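Local coordinates for protein NAD_Gly3P_dh, NAD-dependent glycerol-3-phosphate dehydrogenase (Streptosporangium roseum, PDB 5OCM) that binds NADP(H) and probably reduces imines to amines, as an imine reductase related to the beta-hydroxyacid dehydrogenases, at residues V88-T93 with L133-P138; L191-V196 with A252-E257; A220-Q225 with P229-T234. All blocks are in the same frame, centred on the assembly; numbering follows the deposited sequence.

Contact 1: residues V88-T93 with L133-P138; sequences VLVNLT and LLYSGP. With NAP (NADP nicotinamide-adenine-dinucleotide phosphate), chain G.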
loop_
_atom_site.group_PDB
_atom_site.type_symbol
_atom_site.label_atom_id
_atom_site.label_comp_id
_atom_site.label_asym_id
_atom_site.label_seq_id
_atom_site.Cartn_x
_atom_site.Cartn_y
_atom_site.Cartn_z
ATOM N N VAL A 88 11.417 -30.294 -16.780
ATOM C CA VAL A 88 11.647 -28.947 -16.310
ATOM C C VAL A 88 10.942 -28.820 -14.966
ATOM O O VAL A 88 9.760 -29.114 -14.868
ATOM C CB VAL A 88 11.199 -27.913 -17.323
ATOM C CG1 VAL A 88 11.221 -26.518 -16.717
ATOM C CG2 VAL A 88 12.036 -28.060 -18.617
ATOM N N LEU A 89 11.707 -28.459 -13.952
ATOM C CA LEU A 89 11.226 -28.357 -12.602
ATOM C C LEU A 89 10.969 -26.877 -12.322
ATOM O O LEU A 89 11.857 -26.038 -12.560
ATOM C CB LEU A 89 12.273 -28.881 -11.641
ATOM C CG LEU A 89 12.048 -28.704 -10.163
ATOM C CD1 LEU A 89 10.811 -29.442 -9.719
ATOM C CD2 LEU A 89 13.283 -29.137 -9.360
ATOM N N VAL A 90 9.779 -26.572 -11.801
ATOM C CA VAL A 90 9.365 -25.207 -11.505
ATOM C C VAL A 90 9.000 -25.157 -10.026
ATOM O O VAL A 90 8.105 -25.892 -9.579
ATOM C CB VAL A 90 8.133 -24.796 -12.331
ATOM C CG1 VAL A 90 7.625 -23.394 -11.933
ATOM C CG2 VAL A 90 8.426 -24.898 -13.844
ATOM N N ASN A 91 9.717 -24.351 -9.243
ATOM C CA ASN A 91 9.499 -24.287 -7.806
ATOM C C ASN A 91 8.840 -22.979 -7.449
ATOM O O ASN A 91 9.415 -21.919 -7.673
ATOM C CB ASN A 91 10.834 -24.429 -7.095
ATOM C CG ASN A 91 10.705 -24.437 -5.571
ATOM O OD1 ASN A 91 9.601 -24.541 -5.010
ATOM N ND2 ASN A 91 11.883 -24.448 -4.907
ATOM N N LEU A 92 7.612 -23.068 -6.972
ATOM C CA LEU A 92 6.790 -21.908 -6.591
ATOM C C LEU A 92 6.631 -21.805 -5.072
ATOM O O LEU A 92 5.777 -21.050 -4.539
ATOM C CB LEU A 92 5.424 -21.968 -7.289
ATOM C CG LEU A 92 5.454 -21.932 -8.828
ATOM C CD1 LEU A 92 4.052 -21.975 -9.421
ATOM C CD2 LEU A 92 6.253 -20.745 -9.322
ATOM N N THR A 93 7.447 -22.567 -4.333
ATOM C CA THR A 93 7.439 -22.496 -2.870
ATOM C C THR A 93 8.109 -21.191 -2.392
ATOM O O THR A 93 9.125 -20.819 -2.925
ATOM C CB THR A 93 8.208 -23.719 -2.312
ATOM O OG1 THR A 93 7.574 -24.910 -2.840
ATOM C CG2 THR A 93 8.211 -23.749 -0.828
ATOM N N LEU A 133 2.840 -13.508 -11.640
ATOM C CA LEU A 133 3.823 -14.501 -11.204
ATOM C C LEU A 133 5.167 -14.157 -11.809
ATOM O O LEU A 133 5.254 -13.736 -12.978
ATOM C CB LEU A 133 3.404 -15.924 -11.627
ATOM C CG LEU A 133 2.141 -16.494 -11.011
ATOM C CD1 LEU A 133 0.928 -16.154 -11.947
ATOM C CD2 LEU A 133 2.202 -18.012 -10.886
ATOM N N LEU A 134 6.225 -14.372 -11.031
ATOM C CA LEU A 134 7.596 -13.955 -11.422
ATOM C C LEU A 134 8.454 -15.206 -11.533
ATOM O O LEU A 134 8.362 -16.066 -10.676
ATOM C CB LEU A 134 8.193 -13.071 -10.351
ATOM C CG LEU A 134 7.343 -11.912 -9.904
ATOM C CD1 LEU A 134 8.044 -11.094 -8.825
ATOM C CD2 LEU A 134 6.989 -11.020 -11.079
ATOM N N TYR A 135 9.294 -15.268 -12.573
ATOM C CA TYR A 135 10.143 -16.455 -12.786
ATOM C C TYR A 135 11.580 -16.013 -13.007
ATOM O O TYR A 135 11.836 -14.979 -13.656
ATOM C CB TYR A 135 9.675 -17.213 -14.030
ATOM C CG TYR A 135 8.371 -17.895 -13.840
ATOM C CD1 TYR A 135 7.172 -17.221 -14.043
ATOM C CD2 TYR A 135 8.308 -19.203 -13.368
ATOM C CE1 TYR A 135 5.955 -17.830 -13.782
ATOM C CE2 TYR A 135 7.121 -19.819 -13.101
ATOM C CZ TYR A 135 5.927 -19.134 -13.337
ATOM O OH TYR A 135 4.736 -19.701 -13.060
ATOM N N SER A 136 12.500 -16.832 -12.506
ATOM C CA SER A 136 13.911 -16.660 -12.780
ATOM C C SER A 136 14.535 -17.954 -13.114
ATOM O O SER A 136 14.072 -19.036 -12.691
ATOM C CB SER A 136 14.644 -16.126 -11.534
ATOM O OG SER A 136 13.999 -15.004 -11.053
ATOM N N GLY A 137 15.623 -17.868 -13.875
ATOM C CA GLY A 137 16.338 -19.079 -14.358
ATOM C C GLY A 137 16.630 -18.887 -15.828
ATOM O O GLY A 137 16.601 -17.764 -16.331
ATOM N N PRO A 138 16.936 -19.973 -16.530
ATOM C CA PRO A 138 17.340 -19.807 -17.965
ATOM C C PRO A 138 16.242 -19.292 -18.818
ATOM O O PRO A 138 15.107 -19.818 -18.788
ATOM C CB PRO A 138 17.760 -21.211 -18.402
ATOM C CG PRO A 138 17.606 -22.086 -17.225
ATOM C CD PRO A 138 17.063 -21.366 -16.044
HETATM P PA NAP G . -0.603 -24.892 2.881
HETATM O O1A NAP G . -2.116 -24.871 2.671
HETATM O O2A NAP G . -0.278 -24.835 4.303
HETATM O O5B NAP G . 0.104 -26.182 2.170
HETATM C C5B NAP G . 1.397 -26.603 2.590
HETATM C C4B NAP G . 1.715 -27.731 1.639
HETATM O O4B NAP G . 3.048 -28.184 1.791
HETATM C C3B NAP G . 0.792 -28.983 1.782
HETATM O O3B NAP G . 0.499 -29.573 0.494
HETATM C C2B NAP G . 1.690 -29.911 2.625
HETATM O O2B NAP G . 1.323 -31.303 2.587
HETATM C C1B NAP G . 3.033 -29.617 2.015
HETATM N N9A NAP G . 4.155 -30.012 2.846
HETATM C C8A NAP G . 4.588 -29.470 3.989
HETATM N N7A NAP G . 5.656 -30.102 4.451
HETATM C C5A NAP G . 5.910 -31.092 3.573
HETATM C C6A NAP G . 6.908 -32.140 3.455
HETATM N N6A NAP G . 7.896 -32.264 4.424
HETATM N N1A NAP G . 6.789 -33.033 2.448
HETATM C C2A NAP G . 5.830 -32.930 1.502
HETATM N N3A NAP G . 4.882 -31.971 1.517
HETATM C C4A NAP G . 4.918 -31.060 2.521
HETATM O O3 NAP G . 0.171 -23.676 2.234
HETATM P PN NAP G . -0.298 -22.913 0.856
HETATM O O1N NAP G . -1.079 -21.715 1.214
HETATM O O2N NAP G . -0.677 -23.937 -0.227
HETATM O O5D NAP G . 1.185 -22.346 0.558
HETATM C C5D NAP G . 2.097 -23.172 -0.172
HETATM C C4D NAP G . 3.237 -22.280 -0.617
HETATM O O4D NAP G . 2.682 -21.231 -1.520
HETATM C C3D NAP G . 3.948 -21.633 0.590
HETATM O O3D NAP G . 5.365 -21.543 0.357
HETATM C C2D NAP G . 3.294 -20.241 0.579
HETATM O O2D NAP G . 4.039 -19.189 1.213
HETATM C C1D NAP G . 3.103 -20.024 -0.946
HETATM N N1N NAP G . 2.088 -19.040 -1.267
HETATM C C2N NAP G . 0.851 -19.173 -0.834
HETATM C C3N NAP G . -0.124 -18.199 -1.123
HETATM C C7N NAP G . -1.511 -18.249 -0.607
HETATM O O7N NAP G . -2.200 -17.231 -0.835
HETATM N N7N NAP G . -1.942 -19.291 0.051
HETATM C C4N NAP G . 0.219 -17.107 -1.938
HETATM C C5N NAP G . 1.508 -17.069 -2.460
HETATM C C6N NAP G . 2.408 -18.057 -2.100
HETATM P P2B NAP G . 0.209 -31.853 3.602
HETATM O O1X NAP G . -1.104 -31.507 2.980
HETATM O O2X NAP G . 0.607 -33.289 3.650
HETATM O O3X NAP G . 0.571 -31.235 4.955
#

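Contact 2: residues L191-V196 with A252-E257; sequences LGTAKV and AGVNTE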
loop_
_atom_site.group_PDB
_atom_site.type_symbol
_atom_site.label_atom_id
_atom_site.label_comp_id
_atom_site.label_asym_id
_atom_site.label_seq_id
_atom_site.Cartn_x
_atom_site.Cartn_y
_atom_site.Cartn_z
ATOM N N LEU A 191 -11.443 4.123 12.517
ATOM C CA LEU A 191 -12.730 4.534 12.015
ATOM C C LEU A 191 -13.909 3.825 12.663
ATOM O O LEU A 191 -14.994 4.448 12.808
ATOM C CB LEU A 191 -12.793 4.389 10.483
ATOM C CG LEU A 191 -12.081 5.621 9.858
ATOM C CD1 LEU A 191 -11.656 5.288 8.500
ATOM C CD2 LEU A 191 -13.015 6.854 9.840
ATOM N N GLY A 192 -13.698 2.595 13.082
ATOM C CA GLY A 192 -14.738 1.817 13.820
ATOM C C GLY A 192 -15.170 2.515 15.104
ATOM O O GLY A 192 -16.352 2.389 15.508
ATOM N N THR A 193 -14.274 3.290 15.721
ATOM C CA THR A 193 -14.658 4.035 16.948
ATOM C C THR A 193 -15.620 5.146 16.670
ATOM O O THR A 193 -16.349 5.556 17.571
ATOM C CB THR A 193 -13.433 4.552 17.739
ATOM O OG1 THR A 193 -12.809 5.568 16.991
ATOM C CG2 THR A 193 -12.430 3.462 18.013
ATOM N N ALA A 194 -15.702 5.615 15.441
ATOM C CA ALA A 194 -16.689 6.581 14.986
ATOM C C ALA A 194 -17.836 5.922 14.235
ATOM O O ALA A 194 -18.573 6.572 13.507
ATOM C CB ALA A 194 -16.009 7.664 14.150
ATOM N N LYS A 195 -17.988 4.617 14.440
ATOM C CA LYS A 195 -19.076 3.812 13.856
ATOM C C LYS A 195 -19.024 3.761 12.349
ATOM O O LYS A 195 -20.044 3.662 11.680
ATOM C CB LYS A 195 -20.476 4.262 14.404
ATOM C CG LYS A 195 -20.509 4.402 15.937
ATOM C CD LYS A 195 -21.871 4.896 16.474
ATOM N N VAL A 196 -17.829 3.852 11.776
ATOM C CA VAL A 196 -17.694 3.701 10.314
ATOM C C VAL A 196 -17.287 2.251 10.105
ATOM O O VAL A 196 -16.319 1.775 10.690
ATOM C CB VAL A 196 -16.639 4.688 9.750
ATOM C CG1 VAL A 196 -16.396 4.420 8.278
ATOM C CG2 VAL A 196 -17.100 6.126 9.956
ATOM N N ALA A 252 -8.947 7.842 20.459
ATOM C CA ALA A 252 -9.921 6.787 20.125
ATOM C C ALA A 252 -9.690 5.507 20.935
ATOM O O ALA A 252 -10.535 4.628 20.885
ATOM C CB ALA A 252 -9.853 6.455 18.642
ATOM N N GLY A 253 -8.531 5.370 21.584
ATOM C CA GLY A 253 -8.179 4.223 22.382
ATOM C C GLY A 253 -7.704 3.033 21.567
ATOM O O GLY A 253 -7.818 1.905 22.014
ATOM N N VAL A 254 -7.183 3.266 20.344
ATOM C CA VAL A 254 -6.728 2.155 19.515
ATOM C C VAL A 254 -5.214 2.000 19.599
ATOM O O VAL A 254 -4.526 2.858 20.186
ATOM C CB VAL A 254 -7.229 2.255 18.054
ATOM C CG1 VAL A 254 -8.741 2.407 18.010
ATOM C CG2 VAL A 254 -6.655 3.418 17.330
ATOM N N ASN A 255 -4.689 0.937 18.989
ATOM C CA ASN A 255 -3.239 0.676 19.026
ATOM C C ASN A 255 -2.472 1.766 18.285
ATOM O O ASN A 255 -2.955 2.234 17.251
ATOM C CB ASN A 255 -2.993 -0.681 18.388
ATOM C CG ASN A 255 -1.553 -1.136 18.495
ATOM O OD1 ASN A 255 -0.733 -0.809 17.653
ATOM N ND2 ASN A 255 -1.245 -1.901 19.533
ATOM N N THR A 256 -1.303 2.168 18.752
ATOM C CA THR A 256 -0.493 3.161 18.089
ATOM C C THR A 256 0.891 2.685 17.666
ATOM O O THR A 256 1.721 3.500 17.290
ATOM C CB THR A 256 -0.284 4.429 18.951
ATOM O OG1 THR A 256 0.427 4.068 20.127
ATOM C CG2 THR A 256 -1.622 5.003 19.353
ATOM N N GLU A 257 1.153 1.394 17.728
ATOM C CA GLU A 257 2.485 0.885 17.362
ATOM C C GLU A 257 2.923 1.220 15.942
ATOM O O GLU A 257 4.116 1.520 15.730
ATOM C CB GLU A 257 2.563 -0.607 17.579
ATOM C CG GLU A 257 2.582 -0.870 19.075
ATOM C CD GLU A 257 2.521 -2.283 19.476
ATOM O OE1 GLU A 257 1.401 -2.848 19.596
ATOM O OE2 GLU A 257 3.630 -2.771 19.728
#

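Contact 3: residues A220-Q225 with P229-T234; sequences AGQVDQ and PALDAT. With NAP (NADP nicotinamide-adenine-dinucleotide phosphate), chain B.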
loop_
_atom_site.group_PDB
_atom_site.type_symbol
_atom_site.label_atom_id
_atom_site.label_comp_id
_atom_site.label_asym_id
_atom_site.label_seq_id
_atom_site.Cartn_x
_atom_site.Cartn_y
_atom_site.Cartn_z
ATOM N N ALA A 220 10.885 6.576 -6.439
ATOM C CA ALA A 220 11.870 5.628 -6.951
ATOM C C ALA A 220 12.923 6.346 -7.792
ATOM O O ALA A 220 14.121 6.042 -7.747
ATOM C CB ALA A 220 11.177 4.560 -7.774
ATOM N N GLY A 221 12.505 7.299 -8.602
ATOM C CA GLY A 221 13.432 8.092 -9.397
ATOM C C GLY A 221 14.394 8.867 -8.505
ATOM O O GLY A 221 15.594 8.923 -8.759
ATOM N N GLN A 222 13.868 9.460 -7.437
ATOM C CA GLN A 222 14.713 10.165 -6.500
ATOM C C GLN A 222 15.721 9.238 -5.804
ATOM O O GLN A 222 16.879 9.604 -5.675
ATOM C CB GLN A 222 13.871 10.929 -5.477
ATOM C CG GLN A 222 13.013 12.038 -6.083
ATOM C CD GLN A 222 12.479 13.007 -4.998
ATOM O OE1 GLN A 222 12.497 12.692 -3.818
ATOM N NE2 GLN A 222 12.118 14.216 -5.388
ATOM N N VAL A 223 15.284 8.045 -5.427
ATOM C CA VAL A 223 16.188 7.024 -4.865
ATOM C C VAL A 223 17.310 6.725 -5.837
ATOM O O VAL A 223 18.490 6.701 -5.423
ATOM C CB VAL A 223 15.449 5.760 -4.452
ATOM C CG1 VAL A 223 16.418 4.654 -4.132
ATOM C CG2 VAL A 223 14.526 6.003 -3.259
ATOM N N ASP A 224 16.999 6.555 -7.121
ATOM C CA ASP A 224 18.070 6.273 -8.077
ATOM C C ASP A 224 19.014 7.446 -8.296
ATOM O O ASP A 224 20.173 7.242 -8.650
ATOM C CB ASP A 224 17.478 5.742 -9.355
ATOM C CG ASP A 224 16.888 4.312 -9.147
ATOM O OD1 ASP A 224 17.278 3.580 -8.156
ATOM O OD2 ASP A 224 16.156 3.920 -10.014
ATOM N N GLN A 225 18.553 8.679 -8.103
ATOM C CA GLN A 225 19.467 9.829 -8.164
ATOM C C GLN A 225 20.219 10.115 -6.884
ATOM O O GLN A 225 21.194 10.834 -6.900
ATOM C CB GLN A 225 18.662 11.108 -8.500
ATOM C CG GLN A 225 17.961 11.059 -9.841
ATOM C CD GLN A 225 18.869 10.808 -11.032
ATOM O OE1 GLN A 225 18.401 10.257 -12.093
ATOM N NE2 GLN A 225 20.107 11.176 -10.909
ATOM N N PRO A 229 14.573 16.270 -3.483
ATOM C CA PRO A 229 13.884 17.556 -3.258
ATOM C C PRO A 229 12.417 17.339 -2.879
ATOM O O PRO A 229 11.787 16.437 -3.365
ATOM C CB PRO A 229 14.019 18.274 -4.621
ATOM C CG PRO A 229 14.041 17.157 -5.602
ATOM C CD PRO A 229 14.909 16.081 -4.888
ATOM N N ALA A 230 11.897 18.213 -2.028
ATOM C CA ALA A 230 10.513 18.150 -1.575
ATOM C C ALA A 230 9.612 18.827 -2.579
ATOM O O ALA A 230 9.249 19.974 -2.405
ATOM C CB ALA A 230 10.392 18.771 -0.201
ATOM N N LEU A 231 9.298 18.123 -3.657
ATOM C CA LEU A 231 8.465 18.659 -4.710
ATOM C C LEU A 231 6.984 18.699 -4.324
ATOM O O LEU A 231 6.239 19.489 -4.828
ATOM C CB LEU A 231 8.638 17.925 -6.008
ATOM C CG LEU A 231 10.121 18.062 -6.499
ATOM C CD1 LEU A 231 10.369 17.119 -7.680
ATOM C CD2 LEU A 231 10.500 19.496 -6.851
ATOM N N ASP A 232 6.619 17.822 -3.430
ATOM C CA ASP A 232 5.242 17.697 -2.928
ATOM C C ASP A 232 5.112 18.144 -1.497
ATOM O O ASP A 232 4.347 19.080 -1.218
ATOM C CB ASP A 232 4.627 16.274 -3.152
ATOM C CG ASP A 232 5.629 15.117 -2.830
ATOM O OD1 ASP A 232 6.674 15.339 -2.171
ATOM O OD2 ASP A 232 5.295 13.985 -3.252
ATOM N N ALA A 233 5.838 17.504 -0.582
ATOM C CA ALA A 233 5.768 17.752 0.840
ATOM C C ALA A 233 7.118 17.444 1.463
ATOM O O ALA A 233 7.782 16.461 1.085
ATOM C CB ALA A 233 4.707 16.855 1.468
ATOM N N THR A 234 7.540 18.230 2.449
ATOM C CA THR A 234 8.732 17.954 3.206
ATOM C C THR A 234 8.492 16.879 4.278
ATOM O O THR A 234 7.343 16.628 4.738
ATOM C CB THR A 234 9.228 19.219 3.946
ATOM O OG1 THR A 234 8.210 19.656 4.852
ATOM C CG2 THR A 234 9.520 20.370 2.985
HETATM P PA NAP B . 4.042 24.504 3.504
HETATM O O1A NAP B . 4.889 24.298 4.768
HETATM O O2A NAP B . 4.700 24.508 2.149
HETATM O O5B NAP B . 3.038 25.805 3.744
HETATM C C5B NAP B . 2.634 26.100 5.065
HETATM C C4B NAP B . 1.782 27.365 4.916
HETATM O O4B NAP B . 1.308 27.691 6.228
HETATM C C3B NAP B . 2.481 28.637 4.401
HETATM O O3B NAP B . 1.500 29.339 3.637
HETATM C C2B NAP B . 2.852 29.375 5.697
HETATM O O2B NAP B . 3.049 30.751 5.573
HETATM C C1B NAP B . 1.585 29.108 6.478
HETATM N N9A NAP B . 1.740 29.344 7.905
HETATM C C8A NAP B . 2.496 28.640 8.761
HETATM N N7A NAP B . 2.401 29.205 9.984
HETATM C C5A NAP B . 1.591 30.302 9.886
HETATM C C6A NAP B . 1.117 31.343 10.800
HETATM N N6A NAP B . 1.506 31.244 12.066
HETATM N N1A NAP B . 0.364 32.343 10.326
HETATM C C2A NAP B . 0.009 32.367 9.027
HETATM N N3A NAP B . 0.437 31.447 8.107
HETATM C C4A NAP B . 1.226 30.437 8.498
HETATM O O3 NAP B . 2.949 23.400 3.706
HETATM P PN NAP B . 1.989 22.790 2.561
HETATM O O1N NAP B . 2.612 21.609 1.878
HETATM O O2N NAP B . 1.385 23.894 1.724
HETATM O O5D NAP B . 0.911 22.206 3.531
HETATM C C5D NAP B . -0.267 22.956 3.940
HETATM C C4D NAP B . -1.267 22.124 4.642
HETATM O O4D NAP B . -1.846 21.235 3.655
HETATM C C3D NAP B . -0.666 21.247 5.730
HETATM O O3D NAP B . -1.661 21.130 6.739
HETATM C C2D NAP B . -0.461 19.869 5.081
HETATM O O2D NAP B . -0.367 18.783 6.046
HETATM C C1D NAP B . -1.606 19.866 4.095
HETATM N N1N NAP B . -1.386 18.965 2.923
HETATM C C2N NAP B . -0.258 19.055 2.214
HETATM C C3N NAP B . 0.015 18.234 1.134
HETATM C C7N NAP B . 1.282 18.285 0.315
HETATM O O7N NAP B . 1.531 17.267 -0.394
HETATM N N7N NAP B . 2.055 19.371 0.392
HETATM C C4N NAP B . -0.912 17.228 0.849
HETATM C C5N NAP B . -2.124 17.138 1.597
HETATM C C6N NAP B . -2.343 17.996 2.676
HETATM P P2B NAP B . 4.509 31.342 5.241
HETATM O O1X NAP B . 4.748 31.141 3.772
HETATM O O2X NAP B . 4.382 32.725 5.715
HETATM O O3X NAP B . 5.464 30.507 6.030
#

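Contact 1: residues V88-T93 with L133-P138
A single ring carbon of Tyr135, CE2, meets two aliphatic side chains at once, reaching from strand 131-136 to segment 88-93. Val90 CG1 lies 3.8 Å from Tyr135 CE2, in the plane of the ring and at its edge. Leu92 CD2 approaches the same Tyr135 CE2 obliquely, at 4.0 Å, and passes close to the hydroxyl end. The backbones stay well apart, with 8.9 Å between Val90 CA and Tyr135 CA, because strand 113-120 runs between the two strands and the ring has to reach over it. In Tyr135, CG stands anti to the carbonyl carbon (chi1 -71°), which carries the ring across to the other segment. All three residues are buried, and the contact is purely apolar. Beyond it, Asn91 OD1 closes an Asx turn by accepting Thr93 N at 3.0 Å (N-H...O 159°) and also takes a bond from Thr93 OG1. The turn ends the strand at the cofactor, where Thr93 CG2 lies 3.8 Å from O3D of NADP. Within the Rossmann-type sheet, strand 88-91 is flanked by parallel strands 62-65 and 113-120; the latter separates it from antiparallel strand 131-136, whose other neighbour is strand 155-160.

Contact 2: residues L191-V196 with A252-E257
Thr193 meets Ala252 and Val254 with both branches of its side chain. Its chi1 of 69° sets OG1 between the backbone N and the carbonyl carbon, while CG2 stands anti to the carbonyl carbon. From there OG1 comes within 3.5 Å of Ala252 CB, a van der Waals approach; the polar partner of this hydroxyl is the carbonyl of Leu190, three residues back. The methyl meets both neighbours: Thr193 CG2 is 3.6 Å from Ala252 O and 3.8 Å from Val254 CG1, the Thr193 and Val254 side chains running at a slant to one another. Val254 presents that branch because CG1 is anti to its carbonyl carbon (chi1 -54°). At 99 Å² in all, the contact is slight. Further along, Asn255 OD1 accepts Glu257 N at 2.9 Å, forming an Asx turn, and Asn255 ND2 returns a nearly straight bond (172°) at 2.8 Å to Glu257 OE1, which accepts it on its anti lone pair. Glu257 also forms a salt bridge with Arg268 of the second subunit. The setting is a meeting of two helix ends, each finished by a Schellman motif: after helix 165-192, Val196 N bonds back to Leu191 O and Lys195 N to Gly192 O, with Lys195 at positive phi, and Gly253 follows helix 235-252.

Contact 3: residues A220-Q225 with P229-T234
Part of the pocket for NADP and the bound trifluoroacetophenone hydrate is built by segment 229-234, in the link between helices 198-225 and 235-252, and Gln222 of the first helix grips its outer end. Gln222 NE2 donates to Pro229 O at 3.0 Å with an N-H...O angle of 166°. The donor lies in the carbonyl plane on a lone pair, and the acceptor is only 13° out of the amide plane. The side chain is extended beyond CG (chi2 -165°), which carries the amide from the helix to the loop. There the same nitrogen lies beside the proline ring, with Gln222 NE2 3.4 Å from Pro229 CD, and Leu231 CD1 flanks it more distantly. Further inward, Asp232 O accepts N7N of the NADP carboxamide at 2.8 Å, and Ala233 CB lies 3.7 Å from O7N of that NADP. Ala233 also touches the hydrate. Asp232 OD1 accepts Ala233 N at 2.8 Å, while OD2 bonds to Tyr219. Ser94 and Ser68 of the second subunit also hydrogen-bond this NADP, so the site is shared between subunits. One nearly straight amide-to-carbonyl bond thus ties the exposed start of the loop to the helix, while its buried inner part offers a backbone oxygen to the carboxamide.

In the fold
Contact 1 is core and the other two are peripheral: all three touching residues of 88-93 with 133-138 are buried against the nucleotide-binding sheet, whereas contact 2 is partly buried and contact 3 lies at the surface of the helical C-terminal region. Their chemistry follows: an aromatic ring against aliphatic branches at the sheet, small methyl contacts between helix ends, and one amide-to-carbonyl bond at the loop. Helix 235-252 joins contacts 2 and 3: 229-234 leads into its start and 252-257 leaves from its end. Both touch the second subunit. Contacts 1 and 3, with centres 35 Å apart, each have a segment beside a different NADP, whereas contact 2 lies away from the annotated sites.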